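Local coordinates for protein 16S rRNA methylase (Uncultured bacterium, PDB 7JLZ) that probably methylates N1 of adenine 1408 in the 16S rRNA of the 30S ribosomal subunit, a modification linked to aminoglycoside resistance, at residues E150-S155 with P203-K208; P165-N170 with L207-M212. All blocks are in the same frame, centred on the assembly; numbering follows the deposited sequence.

Strand 205-211 serves both contacts, and together they illustrate how one strand of a methyltransferase sheet can be met at two places by successive parts of a single crossover connection. Interaction 1 meets the earlier part of the strand with the loop that precedes helix 156-168, while interaction 2 meets its far end with the C-terminal part of that helix. Their centres lie about 15 Å apart, and Leu207 and Lys208 belong to both segments. Each has a buried aromatic core and a more exposed edge: a leucine over a tyrosine face beside a glutamate in interaction 1, two phenylalanines beside a glutamate–methionine pair in interaction 2. Neither uses a hydrogen bond between its segments.

Interaction 1. Residues E150-S155 with P203-K208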
loop_
_atom_site.group_PDB
_atom_site.type_symbol
_atom_site.label_atom_id
_atom_site.label_comp_id
_atom_site.label_asym_id
_atom_site.label_seq_id
_atom_site.Cartn_x
_atom_site.Cartn_y
_atom_site.Cartn_z
ATOM N N GLU A 150 -8.908 -14.096 12.471
ATOM C CA GLU A 150 -10.346 -14.107 12.739
ATOM C C GLU A 150 -10.703 -12.804 13.455
ATOM O O GLU A 150 -10.651 -12.709 14.682
ATOM C CB GLU A 150 -10.731 -15.338 13.552
ATOM C CG GLU A 150 -10.783 -16.638 12.748
ATOM C CD GLU A 150 -12.127 -16.856 12.065
ATOM O OE1 GLU A 150 -12.255 -16.536 10.862
ATOM O OE2 GLU A 150 -13.063 -17.340 12.739
ATOM N N LEU A 151 -11.086 -11.795 12.668
ATOM C CA LEU A 151 -11.312 -10.442 13.161
ATOM C C LEU A 151 -12.784 -10.067 13.293
ATOM O O LEU A 151 -13.083 -8.961 13.757
ATOM C CB LEU A 151 -10.615 -9.440 12.242
ATOM C CG LEU A 151 -9.113 -9.660 12.100
ATOM C CD1 LEU A 151 -8.531 -8.752 11.029
ATOM C CD2 LEU A 151 -8.426 -9.429 13.443
ATOM N N GLU A 152 -13.705 -10.961 12.916
ATOM C CA GLU A 152 -15.122 -10.606 12.847
ATOM C C GLU A 152 -15.668 -10.207 14.213
ATOM O O GLU A 152 -16.473 -9.272 14.328
ATOM C CB GLU A 152 -15.927 -11.781 12.280
ATOM C CG GLU A 152 -15.519 -12.250 10.870
ATOM C CD GLU A 152 -14.214 -13.051 10.835
ATOM O OE1 GLU A 152 -13.997 -13.902 11.727
ATOM O OE2 GLU A 152 -13.404 -12.820 9.910
ATOM N N ASN A 153 -15.259 -10.917 15.256
ATOM C CA ASN A 153 -15.777 -10.717 16.602
ATOM C C ASN A 153 -14.600 -10.535 17.557
ATOM O O ASN A 153 -14.403 -11.294 18.505
ATOM C CB ASN A 153 -16.665 -11.888 17.000
ATOM C CG ASN A 153 -17.880 -12.012 16.106
ATOM O OD1 ASN A 153 -17.861 -12.731 15.105
ATOM N ND2 ASN A 153 -18.942 -11.298 16.454
ATOM N N LEU A 154 -13.821 -9.490 17.286
ATOM C CA LEU A 154 -12.547 -9.282 17.958
ATOM C C LEU A 154 -12.736 -9.185 19.466
ATOM O O LEU A 154 -13.627 -8.482 19.955
ATOM C CB LEU A 154 -11.881 -8.017 17.425
ATOM C CG LEU A 154 -10.531 -7.727 18.087
ATOM C CD1 LEU A 154 -9.480 -8.716 17.606
ATOM C CD2 LEU A 154 -10.088 -6.292 17.852
ATOM N N SER A 155 -11.915 -9.928 20.201
ATOM C CA SER A 155 -11.902 -9.892 21.651
ATOM C C SER A 155 -10.521 -9.441 22.097
ATOM O O SER A 155 -9.554 -9.526 21.337
ATOM C CB SER A 155 -12.229 -11.259 22.252
ATOM O OG SER A 155 -11.178 -12.168 21.984
ATOM N N PRO A 203 -16.439 -8.715 4.974
ATOM C CA PRO A 203 -15.972 -7.518 5.675
ATOM C C PRO A 203 -14.526 -7.209 5.338
ATOM O O PRO A 203 -13.724 -8.097 5.041
ATOM C CB PRO A 203 -16.129 -7.898 7.147
ATOM C CG PRO A 203 -15.829 -9.356 7.156
ATOM C CD PRO A 203 -16.280 -9.919 5.812
ATOM N N LEU A 204 -14.206 -5.920 5.372
ATOM C CA LEU A 204 -12.839 -5.453 5.190
ATOM C C LEU A 204 -12.398 -4.694 6.435
ATOM O O LEU A 204 -13.207 -4.024 7.087
ATOM C CB LEU A 204 -12.704 -4.563 3.948
ATOM C CG LEU A 204 -12.920 -5.243 2.587
ATOM C CD1 LEU A 204 -12.688 -4.251 1.457
ATOM C CD2 LEU A 204 -12.012 -6.468 2.418
ATOM N N TYR A 205 -11.110 -4.798 6.752
ATOM C CA TYR A 205 -10.563 -4.235 7.974
ATOM C C TYR A 205 -9.362 -3.366 7.649
ATOM O O TYR A 205 -8.644 -3.606 6.674
ATOM C CB TYR A 205 -10.139 -5.326 8.961
ATOM C CG TYR A 205 -11.275 -6.258 9.300
ATOM C CD1 TYR A 205 -12.190 -5.933 10.291
ATOM C CD2 TYR A 205 -11.450 -7.451 8.605
ATOM C CE1 TYR A 205 -13.238 -6.783 10.593
ATOM C CE2 TYR A 205 -12.487 -8.297 8.896
ATOM C CZ TYR A 205 -13.376 -7.963 9.892
ATOM O OH TYR A 205 -14.411 -8.818 10.184
ATOM N N GLN A 206 -9.179 -2.350 8.478
ATOM C CA GLN A 206 -8.073 -1.404 8.401
ATOM C C GLN A 206 -7.298 -1.481 9.707
ATOM O O GLN A 206 -7.885 -1.380 10.780
ATOM C CB GLN A 206 -8.630 0.003 8.199
ATOM C CG GLN A 206 -7.646 1.071 7.800
ATOM C CD GLN A 206 -8.334 2.418 7.662
ATOM O OE1 GLN A 206 -8.909 2.928 8.625
ATOM N NE2 GLN A 206 -8.305 2.987 6.460
ATOM N N LEU A 207 -5.985 -1.644 9.617
ATOM C CA LEU A 207 -5.126 -1.704 10.791
ATOM C C LEU A 207 -4.013 -0.699 10.576
ATOM O O LEU A 207 -3.456 -0.631 9.477
ATOM C CB LEU A 207 -4.532 -3.110 10.991
ATOM C CG LEU A 207 -5.426 -4.256 11.471
ATOM C CD1 LEU A 207 -6.417 -4.691 10.391
ATOM C CD2 LEU A 207 -4.584 -5.434 11.920
ATOM N N LYS A 208 -3.707 0.097 11.602
ATOM C CA LYS A 208 -2.625 1.071 11.525
ATOM C C LYS A 208 -1.563 0.735 12.555
ATOM O O LYS A 208 -1.864 0.240 13.642
ATOM C CB LYS A 208 -3.120 2.505 11.752
ATOM C CG LYS A 208 -4.105 2.930 10.656
ATOM C CD LYS A 208 -4.497 4.393 10.749
ATOM C CE LYS A 208 -5.433 4.765 9.599
ATOM N NZ LYS A 208 -5.965 6.156 9.711
#
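Leu151 lies over one face of the Tyr205 ring, and following the tyrosine outward from its backbone shows how a single side chain can span from a strand to a loop. The CB of Tyr205 points toward the loop, and chi1 of -57° sets CG beside the backbone N, anti to the carbonyl carbon. At the root of the ring, CG and CD2 meet the methyl CD1 of Leu151, with CD2 4.0 Å from CD1. Further out the leucine's CB takes over: it sits above the middle of the ring in a CH-pi contact, 3.9 Å from the centroid and 10° off the ring normal. The two side chains thus run past each other in opposite directions, the leucine's methyl end near the base of the tyrosine. Beyond the ring centre, CE1 of Tyr205 also comes within 3.8 Å of the backbone O of Leu151.

At the tip, the hydroxyl OH passes beside Glu152, 3.3 Å from its CA and 3.7 Å from its CG. No hydrogen bond links the two segments here. The glutamate chain bends at chi2 and crosses the tyrosine at about a right angle, its carboxylate plane turned 72° from the ring.

Leu151 also packs on Leu135, Val163 and Phe177, so its buried side chain touches two strands and the following helix. The arrangement belongs to the Rossmann-like methyltransferase fold, where the loop leading into helix 156-168 packs against Tyr205 on the antiparallel strand 205-211.

Interaction 2. Residues P165-N170 with L207-M212; sequences PIFEKN and LKFKKM
Phe167 offers one face of its ring to the outer corner of Phe209, whose CZ lies 3.5 Å above that plane and over its centre. The neighbouring CE2 of Phe209 reaches back to the base of the partner ring, 3.4 Å from CG of Phe167 and nearly as close to its CB. With the centroids 4.7 Å apart and the planes inclined at 44°, the pair is oblique. The side chains cross at about a right angle. CB of Phe209 points toward the helix, and a chi1 of -49° sets CG beside the backbone N, bringing CE2 and CZ against the Phe167 ring. On the opposite face of the Phe167 ring sits CG2 of Ile166, so the ring is held between its own neighbour in the helix and the strand's phenylalanine. Leu207 extends the apolar patch along the strand, its methyl CD2 lying 3.9 Å from CE2 of Phe167.

Toward the chain terminus the chemistry changes. The sulfur SD of Met212 rests 3.5 Å from CB of Glu168 and 3.4 Å from that residue's backbone O. Met212 crosses the extended Glu168 chain at about a right angle, and its bend at chi3 (64°) sets CE about 4.0 Å from both CG and OE2 of Glu168. The contact is van der Waals packing of a thioether on CB and CG of Glu168, with the backbone O and the carboxylate also within touching distance, at the exposed margin of the buried aromatic cluster.

Both phenylalanines also touch Ile133 of strand 129-135, and Phe209 continues onto Leu172 and Leu174 of strand 172-179. The C-terminal part of helix 156-168 packs against strand 205-211, which runs antiparallel between those two strands.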
loop_
_atom_site.group_PDB
_atom_site.type_symbol
_atom_site.label_atom_id
_atom_site.label_comp_id
_atom_site.label_asym_id
_atom_site.label_seq_id
_atom_site.Cartn_x
_atom_site.Cartn_y
_atom_site.Cartn_z
ATOM N N PRO A 165 0.948 -9.859 18.400
ATOM C CA PRO A 165 2.260 -10.517 18.219
ATOM C C PRO A 165 2.626 -10.787 16.769
ATOM O O PRO A 165 3.805 -10.674 16.407
ATOM C CB PRO A 165 2.109 -11.829 19.009
ATOM C CG PRO A 165 1.016 -11.574 19.991
ATOM C CD PRO A 165 0.066 -10.650 19.284
ATOM N N ILE A 166 1.650 -11.152 15.928
ATOM C CA ILE A 166 1.942 -11.414 14.518
ATOM C C ILE A 166 2.633 -10.218 13.879
ATOM O O ILE A 166 3.571 -10.368 13.085
ATOM C CB ILE A 166 0.650 -11.784 13.767
ATOM C CG1 ILE A 166 0.275 -13.240 14.052
ATOM C CG2 ILE A 166 0.800 -11.543 12.275
ATOM C CD1 ILE A 166 -1.100 -13.630 13.571
ATOM N N PHE A 167 2.191 -9.012 14.217
ATOM C CA PHE A 167 2.729 -7.828 13.566
ATOM C C PHE A 167 3.938 -7.257 14.288
ATOM O O PHE A 167 4.794 -6.637 13.646
ATOM C CB PHE A 167 1.636 -6.773 13.437
ATOM C CG PHE A 167 0.584 -7.140 12.442
ATOM C CD1 PHE A 167 0.851 -7.055 11.088
ATOM C CD2 PHE A 167 -0.656 -7.594 12.852
ATOM C CE1 PHE A 167 -0.113 -7.395 10.147
ATOM C CE2 PHE A 167 -1.629 -7.938 11.920
ATOM C CZ PHE A 167 -1.351 -7.838 10.569
ATOM N N GLU A 168 4.035 -7.453 15.602
ATOM C CA GLU A 168 5.249 -7.038 16.298
ATOM C C GLU A 168 6.454 -7.831 15.811
ATOM O O GLU A 168 7.578 -7.310 15.797
ATOM C CB GLU A 168 5.061 -7.183 17.809
ATOM C CG GLU A 168 4.162 -6.103 18.391
ATOM C CD GLU A 168 4.093 -6.129 19.899
ATOM O OE1 GLU A 168 4.198 -7.226 20.487
ATOM O OE2 GLU A 168 3.937 -5.041 20.493
ATOM N N LYS A 169 6.234 -9.079 15.385
ATOM C CA LYS A 169 7.295 -9.871 14.778
ATOM C C LYS A 169 7.779 -9.276 13.464
ATOM O O LYS A 169 8.824 -9.702 12.958
ATOM C CB LYS A 169 6.816 -11.317 14.582
ATOM C CG LYS A 169 6.795 -12.132 15.875
ATOM C CD LYS A 169 6.225 -13.526 15.665
ATOM C CE LYS A 169 6.519 -14.441 16.853
ATOM N NZ LYS A 169 5.864 -13.998 18.121
ATOM N N ASN A 170 7.067 -8.292 12.915
ATOM C CA ASN A 170 7.494 -7.556 11.732
ATOM C C ASN A 170 7.782 -6.089 12.068
ATOM O O ASN A 170 7.737 -5.224 11.192
ATOM C CB ASN A 170 6.449 -7.671 10.620
ATOM C CG ASN A 170 6.150 -9.117 10.249
ATOM O OD1 ASN A 170 6.978 -9.797 9.644
ATOM N ND2 ASN A 170 4.964 -9.592 10.613
ATOM N N LEU A 207 -5.985 -1.644 9.617
ATOM C CA LEU A 207 -5.126 -1.704 10.791
ATOM C C LEU A 207 -4.013 -0.699 10.576
ATOM O O LEU A 207 -3.456 -0.631 9.477
ATOM C CB LEU A 207 -4.532 -3.110 10.991
ATOM C CG LEU A 207 -5.426 -4.256 11.471
ATOM C CD1 LEU A 207 -6.417 -4.691 10.391
ATOM C CD2 LEU A 207 -4.584 -5.434 11.920
ATOM N N LYS A 208 -3.707 0.097 11.602
ATOM C CA LYS A 208 -2.625 1.071 11.525
ATOM C C LYS A 208 -1.563 0.735 12.555
ATOM O O LYS A 208 -1.864 0.240 13.642
ATOM C CB LYS A 208 -3.120 2.505 11.752
ATOM C CG LYS A 208 -4.105 2.930 10.656
ATOM C CD LYS A 208 -4.497 4.393 10.749
ATOM C CE LYS A 208 -5.433 4.765 9.599
ATOM N NZ LYS A 208 -5.965 6.156 9.711
ATOM N N PHE A 209 -0.316 1.014 12.190
ATOM C CA PHE A 209 0.833 0.677 13.015
ATOM C C PHE A 209 1.826 1.823 12.986
ATOM O O PHE A 209 1.839 2.646 12.067
ATOM C CB PHE A 209 1.559 -0.589 12.532
ATOM C CG PHE A 209 0.652 -1.768 12.278
ATOM C CD1 PHE A 209 -0.052 -1.881 11.088
ATOM C CD2 PHE A 209 0.539 -2.774 13.218
ATOM C CE1 PHE A 209 -0.869 -2.966 10.855
ATOM C CE2 PHE A 209 -0.268 -3.859 12.987
ATOM C CZ PHE A 209 -0.975 -3.952 11.803
ATOM N N LYS A 210 2.666 1.859 14.011
ATOM C CA LYS A 210 3.912 2.603 13.950
ATOM C C LYS A 210 5.063 1.630 14.172
ATOM O O LYS A 210 4.868 0.469 14.533
ATOM C CB LYS A 210 3.932 3.745 14.971
ATOM C CG LYS A 210 3.588 3.333 16.379
ATOM C CD LYS A 210 3.705 4.527 17.324
ATOM C CE LYS A 210 3.285 4.176 18.741
ATOM N NZ LYS A 210 3.463 5.341 19.665
ATOM N N LYS A 211 6.277 2.092 13.903
ATOM C CA LYS A 211 7.433 1.235 14.117
ATOM C C LYS A 211 7.646 0.959 15.597
ATOM O O LYS A 211 7.402 1.811 16.459
ATOM C CB LYS A 211 8.687 1.872 13.548
ATOM C CG LYS A 211 8.703 1.973 12.065
ATOM C CD LYS A 211 10.086 2.429 11.658
ATOM C CE LYS A 211 10.279 2.339 10.183
ATOM N NZ LYS A 211 11.737 2.406 9.894
ATOM N N MET A 212 8.120 -0.242 15.892
ATOM C CA MET A 212 8.418 -0.579 17.272
ATOM C C MET A 212 9.761 0.017 17.674
ATOM O O MET A 212 10.573 0.356 16.817
ATOM C CB MET A 212 8.429 -2.084 17.466
ATOM C CG MET A 212 7.084 -2.720 17.285
ATOM S SD MET A 212 7.231 -4.479 17.566
ATOM C CE MET A 212 7.701 -4.497 19.295
#